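Local coordinates for protein Medium/long-chain acyl-CoA thioesterase YigI (Shewanella oneidensis, PDB 3E8P) that probably hydrolyses medium- and long-chain fatty acyl-CoA thioesters to the free fatty acid and coenzyme A, at residues 21-24 and 25-29; 31-34 and 35-38; 73-76 and 77-81; 97-100 and 101-105. All coordinates share one frame; numbering follows the deposited sequence.

Interaction 1: 21-24 and 25-29; sequences KRVA and EVFDQ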
ATOM      1  N   LYS A  21     -23.441  10.361  17.505  1.00 55.33           N
ATOM      2  CA  LYS A  21     -23.105  11.246  18.612  1.00 56.38           C
ATOM      3  C   LYS A  21     -22.431  10.443  19.721  1.00 55.31           C
ATOM      4  O   LYS A  21     -21.507  10.923  20.379  1.00 54.67           O
ATOM      5  CB  LYS A  21     -24.362  11.937  19.155  1.00 58.73           C
ATOM      6  CG  LYS A  21     -24.066  13.016  20.198  1.00 62.30           C
ATOM      7  CD  LYS A  21     -25.332  13.702  20.713  1.00 65.62           C
ATOM      8  CE  LYS A  21     -25.995  14.570  19.649  1.00 67.10           C
ATOM      9  NZ  LYS A  21     -27.164  15.325  20.200  1.00 68.31           N
ATOM     10  N   ARG A  22     -22.900   9.217  19.919  1.00 54.95           N
ATOM     11  CA  ARG A  22     -22.339   8.333  20.935  1.00 54.74           C
ATOM     12  C   ARG A  22     -20.910   7.948  20.540  1.00 52.69           C
ATOM     13  O   ARG A  22     -19.994   8.006  21.358  1.00 52.39           O
ATOM     14  CB  ARG A  22     -23.208   7.076  21.070  1.00 57.24           C
ATOM     15  CG  ARG A  22     -22.609   5.967  21.933  1.00 60.82           C
ATOM     16  CD  ARG A  22     -22.686   6.280  23.424  1.00 64.79           C
ATOM     17  NE  ARG A  22     -21.730   5.487  24.201  1.00 67.16           N
ATOM     18  CZ  ARG A  22     -21.720   4.158  24.266  1.00 68.50           C
ATOM     19  NH1 ARG A  22     -22.625   3.446  23.603  1.00 69.27           N
ATOM     20  NH2 ARG A  22     -20.792   3.537  24.982  1.00 68.56           N
ATOM     21  N   VAL A  23     -20.727   7.563  19.280  1.00 50.44           N
ATOM     22  CA  VAL A  23     -19.413   7.172  18.787  1.00 49.74           C
ATOM     23  C   VAL A  23     -18.417   8.326  18.849  1.00 48.19           C
ATOM     24  O   VAL A  23     -17.256   8.131  19.200  1.00 46.06           O
ATOM     25  CB  VAL A  23     -19.489   6.661  17.336  1.00 49.98           C
ATOM     26  CG1 VAL A  23     -18.097   6.317  16.835  1.00 52.07           C
ATOM     27  CG2 VAL A  23     -20.386   5.441  17.261  1.00 49.46           C
ATOM     28  N   ALA A  24     -18.876   9.527  18.507  1.00 47.65           N
ATOM     29  CA  ALA A  24     -18.020  10.711  18.533  1.00 47.21           C
ATOM     30  C   ALA A  24     -17.515  10.971  19.949  1.00 47.28           C
ATOM     31  O   ALA A  24     -16.360  11.348  20.147  1.00 46.53           O
ATOM     32  CB  ALA A  24     -18.789  11.929  18.017  1.00 45.06           C
ATOM     33  N   GLU A  25     -18.388  10.754  20.928  1.00 47.63           N
ATOM     34  CA  GLU A  25     -18.059  10.959  22.338  1.00 49.62           C
ATOM     35  C   GLU A  25     -16.980   9.991  22.817  1.00 47.53           C
ATOM     36  O   GLU A  25     -16.043  10.388  23.514  1.00 47.36           O
ATOM     37  CB  GLU A  25     -19.309  10.775  23.203  1.00 51.87           C
ATOM     38  CG  GLU A  25     -19.579  11.903  24.195  1.00 59.20           C
ATOM     39  CD  GLU A  25     -18.520  12.033  25.285  1.00 62.10           C
ATOM     40  OE1 GLU A  25     -17.423  12.567  25.005  1.00 63.62           O
ATOM     41  OE2 GLU A  25     -18.788  11.599  26.430  1.00 64.21           O
ATOM     42  N   VAL A  26     -17.117   8.722  22.453  1.00 45.24           N
ATOM     43  CA  VAL A  26     -16.138   7.725  22.863  1.00 46.00           C
ATOM     44  C   VAL A  26     -14.745   8.053  22.326  1.00 44.93           C
ATOM     45  O   VAL A  26     -13.771   8.035  23.072  1.00 44.07           O
ATOM     46  CB  VAL A  26     -16.532   6.305  22.385  1.00 47.13           C
ATOM     47  CG1 VAL A  26     -15.500   5.296  22.857  1.00 46.64           C
ATOM     48  CG2 VAL A  26     -17.907   5.933  22.918  1.00 48.02           C
ATOM     49  N   PHE A  27     -14.651   8.360  21.036  1.00 44.75           N
ATOM     50  CA  PHE A  27     -13.362   8.677  20.428  1.00 45.23           C
ATOM     51  C   PHE A  27     -12.746   9.980  20.911  1.00 45.95           C
ATOM     52  O   PHE A  27     -11.523  10.102  20.963  1.00 44.64           O
ATOM     53  CB  PHE A  27     -13.476   8.719  18.904  1.00 44.66           C
ATOM     54  CG  PHE A  27     -13.461   7.364  18.254  1.00 46.26           C
ATOM     55  CD1 PHE A  27     -14.485   6.446  18.486  1.00 46.16           C
ATOM     56  CD2 PHE A  27     -12.420   7.004  17.397  1.00 47.26           C
ATOM     57  CE1 PHE A  27     -14.473   5.192  17.873  1.00 46.30           C
ATOM     58  CE2 PHE A  27     -12.400   5.752  16.777  1.00 46.13           C
ATOM     59  CZ  PHE A  27     -13.428   4.848  17.017  1.00 46.72           C
ATOM     60  N   ASP A  28     -13.583  10.950  21.270  1.00 46.68           N
ATOM     61  CA  ASP A  28     -13.075  12.240  21.726  1.00 48.59           C
ATOM     62  C   ASP A  28     -12.614  12.296  23.185  1.00 48.28           C
ATOM     63  O   ASP A  28     -11.734  13.090  23.522  1.00 47.66           O
ATOM     64  CB  ASP A  28     -14.121  13.338  21.490  1.00 49.46           C
ATOM     65  CG  ASP A  28     -13.578  14.733  21.774  1.00 50.99           C
ATOM     66  OD1 ASP A  28     -12.734  15.222  20.991  1.00 49.35           O
ATOM     67  OD2 ASP A  28     -13.983  15.342  22.789  1.00 53.28           O
ATOM     68  N   GLN A  29     -13.187  11.456  24.044  1.00 48.92           N
ATOM     69  CA  GLN A  29     -12.820  11.474  25.461  1.00 49.62           C
ATOM     70  C   GLN A  29     -12.475  10.124  26.080  1.00 49.22           C
ATOM     71  O   GLN A  29     -11.699  10.058  27.033  1.00 49.86           O
ATOM     72  CB  GLN A  29     -13.948  12.116  26.286  1.00 51.21           C
ATOM     73  CG  GLN A  29     -14.205  13.596  25.986  1.00 54.58           C
ATOM     74  CD  GLN A  29     -13.042  14.499  26.391  1.00 58.06           C
ATOM     75  OE1 GLN A  29     -12.990  15.672  26.012  1.00 59.07           O
ATOM     76  NE2 GLN A  29     -12.105  13.954  27.169  1.00 58.81           N
TER

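Interaction 2: 31-34 and 35-38; sequences VPFH and NLLG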
ATOM      1  N   VAL A  31     -10.784   7.443  24.786  1.00 41.42           N
ATOM      2  CA  VAL A  31      -9.747   6.682  24.115  1.00 37.47           C
ATOM      3  C   VAL A  31      -8.428   7.200  24.662  1.00 35.43           C
ATOM      4  O   VAL A  31      -7.975   8.281  24.298  1.00 34.00           O
ATOM      5  CB  VAL A  31      -9.779   6.867  22.580  1.00 38.02           C
ATOM      6  CG1 VAL A  31      -8.632   6.090  21.947  1.00 37.97           C
ATOM      7  CG2 VAL A  31     -11.107   6.366  22.015  1.00 36.52           C
ATOM      8  N   PRO A  32      -7.803   6.439  25.569  1.00 34.91           N
ATOM      9  CA  PRO A  32      -6.528   6.834  26.173  1.00 34.39           C
ATOM     10  C   PRO A  32      -5.473   7.405  25.224  1.00 33.27           C
ATOM     11  O   PRO A  32      -4.881   8.439  25.516  1.00 33.74           O
ATOM     12  CB  PRO A  32      -6.068   5.551  26.864  1.00 35.06           C
ATOM     13  CG  PRO A  32      -7.361   4.975  27.345  1.00 35.79           C
ATOM     14  CD  PRO A  32      -8.285   5.171  26.144  1.00 35.64           C
ATOM     15  N   PHE A  33      -5.232   6.753  24.093  1.00 31.84           N
ATOM     16  CA  PHE A  33      -4.213   7.262  23.177  1.00 30.59           C
ATOM     17  C   PHE A  33      -4.581   8.597  22.534  1.00 28.61           C
ATOM     18  O   PHE A  33      -3.701   9.370  22.191  1.00 30.23           O
ATOM     19  CB  PHE A  33      -3.882   6.236  22.082  1.00 29.18           C
ATOM     20  CG  PHE A  33      -2.618   6.562  21.312  1.00 27.82           C
ATOM     21  CD1 PHE A  33      -1.420   6.804  21.988  1.00 25.13           C
ATOM     22  CD2 PHE A  33      -2.624   6.634  19.916  1.00 26.81           C
ATOM     23  CE1 PHE A  33      -0.244   7.116  21.289  1.00 24.22           C
ATOM     24  CE2 PHE A  33      -1.452   6.946  19.205  1.00 24.94           C
ATOM     25  CZ  PHE A  33      -0.262   7.186  19.896  1.00 23.21           C
ATOM     26  N   HIS A  34      -5.873   8.861  22.359  1.00 29.96           N
ATOM     27  CA  HIS A  34      -6.309  10.130  21.766  1.00 31.71           C
ATOM     28  C   HIS A  34      -6.137  11.227  22.801  1.00 33.74           C
ATOM     29  O   HIS A  34      -5.828  12.370  22.462  1.00 34.95           O
ATOM     30  CB  HIS A  34      -7.779  10.070  21.323  1.00 27.81           C
ATOM     31  CG  HIS A  34      -8.042   9.078  20.235  1.00 28.40           C
ATOM     32  ND1 HIS A  34      -9.314   8.768  19.797  1.00 26.09           N
ATOM     33  CD2 HIS A  34      -7.199   8.291  19.525  1.00 24.67           C
ATOM     34  CE1 HIS A  34      -9.242   7.830  18.871  1.00 25.82           C
ATOM     35  NE2 HIS A  34      -7.969   7.521  18.689  1.00 25.77           N
ATOM     36  N   ASN A  35      -6.340  10.873  24.069  1.00 35.53           N
ATOM     37  CA  ASN A  35      -6.196  11.831  25.152  1.00 36.85           C
ATOM     38  C   ASN A  35      -4.721  12.135  25.402  1.00 35.68           C
ATOM     39  O   ASN A  35      -4.375  13.211  25.877  1.00 35.55           O
ATOM     40  CB  ASN A  35      -6.878  11.308  26.422  1.00 39.67           C
ATOM     41  CG  ASN A  35      -8.397  11.221  26.274  1.00 42.77           C
ATOM     42  OD1 ASN A  35      -9.019  12.096  25.678  1.00 45.15           O
ATOM     43  ND2 ASN A  35      -8.997  10.172  26.826  1.00 44.77           N
ATOM     44  N   LEU A  36      -3.848  11.196  25.062  1.00 34.01           N
ATOM     45  CA  LEU A  36      -2.416  11.412  25.247  1.00 34.12           C
ATOM     46  C   LEU A  36      -1.897  12.363  24.172  1.00 34.22           C
ATOM     47  O   LEU A  36      -1.035  13.195  24.434  1.00 35.21           O
ATOM     48  CB  LEU A  36      -1.657  10.087  25.163  1.00 32.04           C
ATOM     49  CG  LEU A  36      -0.134  10.186  25.300  1.00 32.13           C
ATOM     50  CD1 LEU A  36       0.252  10.479  26.756  1.00 33.84           C
ATOM     51  CD2 LEU A  36       0.494   8.877  24.851  1.00 33.60           C
ATOM     52  N   LEU A  37      -2.425  12.227  22.960  1.00 32.31           N
ATOM     53  CA  LEU A  37      -2.009  13.073  21.848  1.00 33.00           C
ATOM     54  C   LEU A  37      -2.785  14.384  21.773  1.00 32.42           C
ATOM     55  O   LEU A  37      -2.243  15.401  21.349  1.00 29.45           O
ATOM     56  CB  LEU A  37      -2.152  12.320  20.513  1.00 31.12           C
ATOM     57  CG  LEU A  37      -0.959  11.480  20.041  1.00 30.56           C
ATOM     58  CD1 LEU A  37      -0.572  10.485  21.116  1.00 31.05           C
ATOM     59  CD2 LEU A  37      -1.314  10.748  18.745  1.00 31.05           C
ATOM     60  N   GLY A  38      -4.050  14.345  22.184  1.00 32.69           N
ATOM     61  CA  GLY A  38      -4.895  15.526  22.139  1.00 34.86           C
ATOM     62  C   GLY A  38      -5.738  15.521  20.870  1.00 36.62           C
ATOM     63  O   GLY A  38      -6.145  16.566  20.367  1.00 36.20           O
TER
HETATM   64  O   HOH W   1     -10.456  10.186  23.787  1.00 33.20           O

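Interaction 3: 73-76 and 77-81; sequences TATV and LDVVG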
ATOM      1  N   THR A  73       0.818  11.662  12.220  1.00 21.28           N
ATOM      2  CA  THR A  73       0.105  11.800  10.956  1.00 23.87           C
ATOM      3  C   THR A  73      -0.613  10.485  10.627  1.00 22.46           C
ATOM      4  O   THR A  73      -1.782  10.489  10.248  1.00 24.63           O
ATOM      5  CB  THR A  73       1.077  12.172   9.831  1.00 24.20           C
ATOM      6  OG1 THR A  73       1.653  13.454  10.111  1.00 24.68           O
ATOM      7  CG2 THR A  73       0.360  12.228   8.509  1.00 23.99           C
ATOM      8  N   ALA A  74       0.087   9.368  10.797  1.00 20.67           N
ATOM      9  CA  ALA A  74      -0.493   8.054  10.532  1.00 20.73           C
ATOM     10  C   ALA A  74      -1.637   7.757  11.500  1.00 21.92           C
ATOM     11  O   ALA A  74      -2.640   7.170  11.111  1.00 21.88           O
ATOM     12  CB  ALA A  74       0.575   6.981  10.643  1.00 19.17           C
ATOM     13  N   THR A  75      -1.491   8.174  12.758  1.00 23.31           N
ATOM     14  CA  THR A  75      -2.531   7.945  13.767  1.00 23.41           C
ATOM     15  C   THR A  75      -3.820   8.675  13.383  1.00 22.92           C
ATOM     16  O   THR A  75      -4.909   8.090  13.402  1.00 23.71           O
ATOM     17  CB  THR A  75      -2.069   8.427  15.181  1.00 22.42           C
ATOM     18  OG1 THR A  75      -0.959   7.634  15.609  1.00 23.33           O
ATOM     19  CG2 THR A  75      -3.184   8.274  16.203  1.00 20.99           C
ATOM     20  N   VAL A  76      -3.690   9.947  13.011  1.00 22.49           N
ATOM     21  CA  VAL A  76      -4.851  10.749  12.617  1.00 22.83           C
ATOM     22  C   VAL A  76      -5.537  10.206  11.363  1.00 21.83           C
ATOM     23  O   VAL A  76      -6.756  10.087  11.311  1.00 21.12           O
ATOM     24  CB  VAL A  76      -4.455  12.221  12.353  1.00 23.15           C
ATOM     25  CG1 VAL A  76      -5.681  13.024  11.905  1.00 24.93           C
ATOM     26  CG2 VAL A  76      -3.853  12.821  13.605  1.00 23.65           C
ATOM     27  N   LEU A  77      -4.749   9.865  10.351  1.00 24.15           N
ATOM     28  CA  LEU A  77      -5.316   9.349   9.113  1.00 24.27           C
ATOM     29  C   LEU A  77      -6.090   8.052   9.331  1.00 24.49           C
ATOM     30  O   LEU A  77      -7.139   7.850   8.716  1.00 25.51           O
ATOM     31  CB  LEU A  77      -4.212   9.135   8.073  1.00 24.68           C
ATOM     32  CG  LEU A  77      -3.556  10.404   7.519  1.00 25.30           C
ATOM     33  CD1 LEU A  77      -2.296  10.044   6.740  1.00 24.65           C
ATOM     34  CD2 LEU A  77      -4.534  11.130   6.629  1.00 23.64           C
ATOM     35  N   ASP A  78      -5.584   7.181  10.204  1.00 24.80           N
ATOM     36  CA  ASP A  78      -6.248   5.898  10.484  1.00 24.67           C
ATOM     37  C   ASP A  78      -7.585   6.100  11.199  1.00 24.15           C
ATOM     38  O   ASP A  78      -8.587   5.460  10.863  1.00 23.14           O
ATOM     39  CB  ASP A  78      -5.360   4.987  11.344  1.00 27.67           C
ATOM     40  CG  ASP A  78      -5.929   3.574  11.471  1.00 31.50           C
ATOM     41  OD1 ASP A  78      -5.592   2.871  12.444  1.00 32.85           O
ATOM     42  OD2 ASP A  78      -6.710   3.156  10.585  1.00 33.91           O
ATOM     43  N   VAL A  79      -7.589   6.991  12.183  1.00 23.24           N
ATOM     44  CA  VAL A  79      -8.794   7.307  12.941  1.00 24.14           C
ATOM     45  C   VAL A  79      -9.845   7.965  12.043  1.00 26.31           C
ATOM     46  O   VAL A  79     -11.039   7.651  12.136  1.00 26.90           O
ATOM     47  CB  VAL A  79      -8.466   8.252  14.117  1.00 27.45           C
ATOM     48  CG1 VAL A  79      -9.753   8.638  14.845  1.00 26.28           C
ATOM     49  CG2 VAL A  79      -7.479   7.564  15.070  1.00 24.60           C
ATOM     50  N   VAL A  80      -9.409   8.882  11.180  1.00 25.72           N
ATOM     51  CA  VAL A  80     -10.329   9.529  10.249  1.00 23.46           C
ATOM     52  C   VAL A  80     -10.938   8.437   9.372  1.00 24.23           C
ATOM     53  O   VAL A  80     -12.146   8.411   9.138  1.00 24.73           O
ATOM     54  CB  VAL A  80      -9.606  10.533   9.318  1.00 24.69           C
ATOM     55  CG1 VAL A  80     -10.481  10.837   8.108  1.00 25.55           C
ATOM     56  CG2 VAL A  80      -9.292  11.821  10.063  1.00 25.29           C
ATOM     57  N   GLY A  81     -10.090   7.526   8.901  1.00 23.46           N
ATOM     58  CA  GLY A  81     -10.559   6.451   8.040  1.00 23.90           C
ATOM     59  C   GLY A  81     -11.569   5.525   8.697  1.00 26.12           C
ATOM     60  O   GLY A  81     -12.543   5.116   8.067  1.00 25.38           O
TER

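Interaction 4: 97-100 and 101-105; sequences TIEE and LQQRL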
ATOM      1  N   THR A  97     -30.953  -0.954  13.890  1.00 70.93           N
ATOM      2  CA  THR A  97     -31.481  -0.863  15.245  1.00 71.34           C
ATOM      3  C   THR A  97     -30.277  -0.453  16.087  1.00 71.35           C
ATOM      4  O   THR A  97     -29.139  -0.782  15.747  1.00 71.39           O
ATOM      5  CB  THR A  97     -32.029  -2.217  15.751  1.00 71.69           C
ATOM      6  OG1 THR A  97     -30.944  -3.054  16.165  1.00 71.95           O
ATOM      7  CG2 THR A  97     -32.809  -2.919  14.649  1.00 71.89           C
ATOM      8  N   ILE A  98     -30.516   0.260  17.179  1.00 71.37           N
ATOM      9  CA  ILE A  98     -29.429   0.728  18.028  1.00 71.81           C
ATOM     10  C   ILE A  98     -28.314  -0.284  18.294  1.00 71.99           C
ATOM     11  O   ILE A  98     -27.154  -0.022  17.978  1.00 71.71           O
ATOM     12  CB  ILE A  98     -29.951   1.230  19.381  1.00 72.99           C
ATOM     13  CG1 ILE A  98     -31.051   2.274  19.162  1.00 74.58           C
ATOM     14  CG2 ILE A  98     -28.804   1.833  20.181  1.00 72.55           C
ATOM     15  CD1 ILE A  98     -32.403   1.686  18.757  1.00 73.76           C
ATOM     16  N   GLU A  99     -28.651  -1.432  18.873  1.00 72.18           N
ATOM     17  CA  GLU A  99     -27.635  -2.440  19.178  1.00 71.99           C
ATOM     18  C   GLU A  99     -27.072  -3.105  17.927  1.00 70.51           C
ATOM     19  O   GLU A  99     -25.947  -3.608  17.934  1.00 69.95           O
ATOM     20  CB  GLU A  99     -28.201  -3.509  20.121  1.00 74.03           C
ATOM     21  CG  GLU A  99     -29.300  -4.375  19.526  1.00 75.72           C
ATOM     22  CD  GLU A  99     -29.841  -5.386  20.525  1.00 78.06           C
ATOM     23  OE1 GLU A  99     -30.323  -4.954  21.598  1.00 77.84           O
ATOM     24  OE2 GLU A  99     -29.783  -6.604  20.241  1.00 77.64           O
ATOM     25  N   GLU A 100     -27.864  -3.105  16.860  1.00 68.57           N
ATOM     26  CA  GLU A 100     -27.457  -3.699  15.594  1.00 66.87           C
ATOM     27  C   GLU A 100     -26.241  -2.927  15.066  1.00 65.48           C
ATOM     28  O   GLU A 100     -25.380  -3.484  14.389  1.00 64.70           O
ATOM     29  CB  GLU A 100     -28.625  -3.633  14.605  1.00 68.00           C
ATOM     30  CG  GLU A 100     -28.439  -4.393  13.302  1.00 68.92           C
ATOM     31  CD  GLU A 100     -29.686  -4.341  12.424  1.00 70.59           C
ATOM     32  OE1 GLU A 100     -30.197  -3.224  12.178  1.00 69.40           O
ATOM     33  OE2 GLU A 100     -30.155  -5.412  11.975  1.00 70.86           O
ATOM     34  N   LEU A 101     -26.176  -1.641  15.393  1.00 64.04           N
ATOM     35  CA  LEU A 101     -25.060  -0.806  14.973  1.00 62.88           C
ATOM     36  C   LEU A 101     -23.970  -0.813  16.035  1.00 62.04           C
ATOM     37  O   LEU A 101     -22.801  -0.593  15.732  1.00 61.34           O
ATOM     38  CB  LEU A 101     -25.524   0.631  14.708  1.00 62.30           C
ATOM     39  CG  LEU A 101     -26.143   0.892  13.332  1.00 62.19           C
ATOM     40  CD1 LEU A 101     -26.651   2.321  13.255  1.00 62.10           C
ATOM     41  CD2 LEU A 101     -25.107   0.642  12.250  1.00 61.67           C
ATOM     42  N   GLN A 102     -24.354  -1.065  17.281  1.00 61.50           N
ATOM     43  CA  GLN A 102     -23.382  -1.106  18.366  1.00 61.57           C
ATOM     44  C   GLN A 102     -22.560  -2.385  18.259  1.00 60.23           C
ATOM     45  O   GLN A 102     -21.398  -2.423  18.664  1.00 59.27           O
ATOM     46  CB  GLN A 102     -24.085  -1.022  19.726  1.00 63.47           C
ATOM     47  CG  GLN A 102     -24.688   0.349  20.011  1.00 66.62           C
ATOM     48  CD  GLN A 102     -25.232   0.475  21.422  1.00 68.40           C
ATOM     49  OE1 GLN A 102     -26.177  -0.224  21.801  1.00 69.40           O
ATOM     50  NE2 GLN A 102     -24.635   1.366  22.209  1.00 67.85           N
ATOM     51  N   GLN A 103     -23.171  -3.433  17.715  1.00 58.83           N
ATOM     52  CA  GLN A 103     -22.471  -4.693  17.521  1.00 58.05           C
ATOM     53  C   GLN A 103     -21.503  -4.476  16.365  1.00 56.38           C
ATOM     54  O   GLN A 103     -20.425  -5.069  16.315  1.00 56.77           O
ATOM     55  CB  GLN A 103     -23.457  -5.809  17.181  1.00 59.99           C
ATOM     56  CG  GLN A 103     -24.296  -6.260  18.368  1.00 64.08           C
ATOM     57  CD  GLN A 103     -25.312  -7.319  17.996  1.00 65.46           C
ATOM     58  OE1 GLN A 103     -24.979  -8.317  17.351  1.00 66.26           O
ATOM     59  NE2 GLN A 103     -26.564  -7.113  18.405  1.00 66.31           N
ATOM     60  N   ARG A 104     -21.902  -3.611  15.439  1.00 54.17           N
ATOM     61  CA  ARG A 104     -21.071  -3.283  14.290  1.00 51.86           C
ATOM     62  C   ARG A 104     -19.836  -2.530  14.764  1.00 50.38           C
ATOM     63  O   ARG A 104     -18.719  -2.824  14.345  1.00 50.11           O
ATOM     64  CB  ARG A 104     -21.851  -2.416  13.299  1.00 51.27           C
ATOM     65  CG  ARG A 104     -22.868  -3.171  12.467  1.00 50.80           C
ATOM     66  CD  ARG A 104     -22.195  -3.991  11.387  1.00 50.05           C
ATOM     67  NE  ARG A 104     -23.156  -4.638  10.500  1.00 49.32           N
ATOM     68  CZ  ARG A 104     -23.004  -4.738   9.183  1.00 49.84           C
ATOM     69  NH1 ARG A 104     -21.928  -4.226   8.601  1.00 48.60           N
ATOM     70  NH2 ARG A 104     -23.928  -5.340   8.446  1.00 48.67           N
ATOM     71  N   LEU A 105     -20.041  -1.567  15.654  1.00 48.24           N
ATOM     72  CA  LEU A 105     -18.939  -0.776  16.168  1.00 48.51           C
ATOM     73  C   LEU A 105     -17.885  -1.643  16.847  1.00 48.94           C
ATOM     74  O   LEU A 105     -16.703  -1.292  16.868  1.00 47.33           O
ATOM     75  CB  LEU A 105     -19.452   0.267  17.153  1.00 47.75           C
ATOM     76  CG  LEU A 105     -18.417   1.276  17.647  1.00 48.58           C
ATOM     77  CD1 LEU A 105     -17.900   2.105  16.481  1.00 48.34           C
ATOM     78  CD2 LEU A 105     -19.060   2.170  18.697  1.00 49.88           C
TER

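Interaction 1: 21-24 and 25-29
Val23 and Phe27 lie one turn apart on helix 14-29, and Phe27 N donates to Val23 O over 3.2 Å in a nearly straight bond, with 173° at the hydrogen. The same i to i+4 pattern joins Glu25 to Lys21, Val26 to Arg22 and Asp28 to Ala24. The last is slightly shorter, with Asp28 N 3.0 Å from Ala24 O. The side chains of Val23 and Phe27 run side by side and point the same way. Val23 CG1 touches the ring at CE1 of Phe27, 3.9 Å away. This branch stands opposite its own backbone N (chi1 178°), on the side of the following turn. The Phe27 ring is set beside its own N (chi1 -80°), back toward the preceding turn, and CD1 of Phe27 comes within 3.3 Å of Val23 O. Both side chains pack on Leu83 of helix 70-90. A looser pair lies on another side of the helix. Arg22 crosses Val26 at an angle, with Arg22 NE 4.1 Å from Val26 CG2. Asp28 OD1 accepts a hydrogen bond from Ile41 N of strand 40-44. Lys21, Arg22 and Glu25 are exposed, while Val23 is buried. This is the pattern of an amphipathic helix, here one that lies with its apolar side against the long helix of a hotdog fold.

Interaction 2: 31-34 and 35-38
Phe33 and Leu37 make a CH-pi contact within the short helix 32-37, at the boundary with the second subunit. Leu37 CD1 sits over one face of the Phe33 ring, offset toward the rim, 3.8 Å from the centroid. Leu36 approaches the same ring obliquely, its CD2 being 4.0 Å from Phe33 CD1. The Phe33 side chain can meet both leucines because its CG lies beside the carbonyl carbon (chi1 -166°), on the side of the next turn. With an alanine at Phe33, Leu36 and Leu37 would probably lose the ring they share, and a gap would open toward His69 of the second subunit. Val31 is the N-cap residue, and its O accepts from Asn35 N at 3.1 Å. A water accepts from Val31 N and binds Asn35 OD1, while Asn35 ND2 bonds to Gln29 O. Gly38 ends the helix with positive phi, and its N lies 2.7 Å from His34 O. Val31 CG1 covers the centre of one face of the His34 ring. His34 ND1 bonds to Phe27 O, and NE2 to His69 NE2 of the second subunit. The chemistry implies two kinds of hold on this helix: carbon contacts around Phe33, and polar bonds that fix the imidazole and carboxamide.

Interaction 3: 73-76 and 77-81
Val76 O accepts from Val80 N at 2.9 Å, one of four i to i+4 backbone bonds that tie 73-76 to 77-81 in helix 70-90. Leu77 N to Thr73 O is 3.0 Å long, with 166° at the hydrogen. Asp78 bonds to Ala74 and Val79 to Thr75 in the same way, so this is regular alpha-helix.

The side-chain packing follows the same spacing. Thr73 and Leu77 lie side by side and point the same way, with Thr73 CG2 3.9 Å from Leu77 CD1. Val76 CG1 and Val80 CG2 touch more loosely at 4.2 Å. Two other side-chain carbons rest on carbonyl oxygens. Leu77 CG stands beside its own backbone N (chi1 -69°). It is thereby turned back along the helix and lies 3.3 Å from Thr73 O. Val79 has its CG2 on the side of its own N, where it meets Thr75 O at 3.1 Å.

All these residues are buried, as expected for the long central helix of a hotdog fold, which the antiparallel sheet wraps. Val76 and Val80 pack on Val51 of strand 49-54, and Leu77 and Val80 on Met144 of strand 139-148. Ala74 meets Ala74 of the second subunit.

The polar side chains turn to other partners. Thr75 OG1 hydrogen-bonds to Gly71 O one turn earlier, which satisfies a buried hydroxyl within the helix itself. Asp78 reaches outside the two segments. Its OD2 is hydrogen-bonded to two hydroxyls, Thr110 OG1 and Tyr161 OH, which fix where the side chain points.

Interaction 4: 97-100 and 101-105
Ile98 O takes two backbone donors, Gln102 N at 3.1 Å and Leu101 N at 3.2 Å. Gln102 N lies in the carbonyl plane, whereas Leu101 N stands 62° above it. Leu101 N also donates to Thr97 O, so one N-H is shared by two carbonyls. The Gln102 side chain runs alongside Ile98. Its CG sits beside its own N (chi1 -70°), which sends the chain back along the helix and puts Gln102 OE1 3.7 Å from Ile98 CG2. With a glycine at Gln102, Ile98 would probably lose this cover, and Arg22 of helix 14-29 a neighbour. Glu99 and Gln103 also lie side by side, pointing the same way, their carboxylate and amide planes turned 55° apart. Glu99 OE2 and Gln103 NE2 come no nearer than 3.7 Å. Leu101 packs on Val19 and Val90, and the Arg104 guanidinium binds Asn137 OD1 and Val163 O. At the start of the helix, Thr97 N donates to Glu100 OE1 over 2.9 Å, on the anti side and tilted out of the carboxylate plane. Glu100 N returns a bond to Thr97 OG1, whose position is less sure. These two bonds make a capping box, the classic N-terminal start of an alpha-helix.

Each contact joins successive turns of one helix, but the four differ in depth. Interaction 3 is the buried core, interaction 2 is partly buried, and interactions 1 and 4 lie at the surface. Interactions 1 and 2, on consecutive helices, both reach interaction 3 through Val79. Interaction 4 touches interaction 1 through Val23 and Leu105, but stays about 10 Å from interactions 2 and 3 at the nearest atoms. The chemistry follows place: mostly aliphatic side chains in the core, with Asp78 and Thr75 hydrogen-bonded; a ring against leucines at the subunit boundary in interaction 2; an apolar pair flanked by charged chains in interaction 1; mainly long polar chains in interaction 4. Only interactions 2 and 3 touch the second subunit.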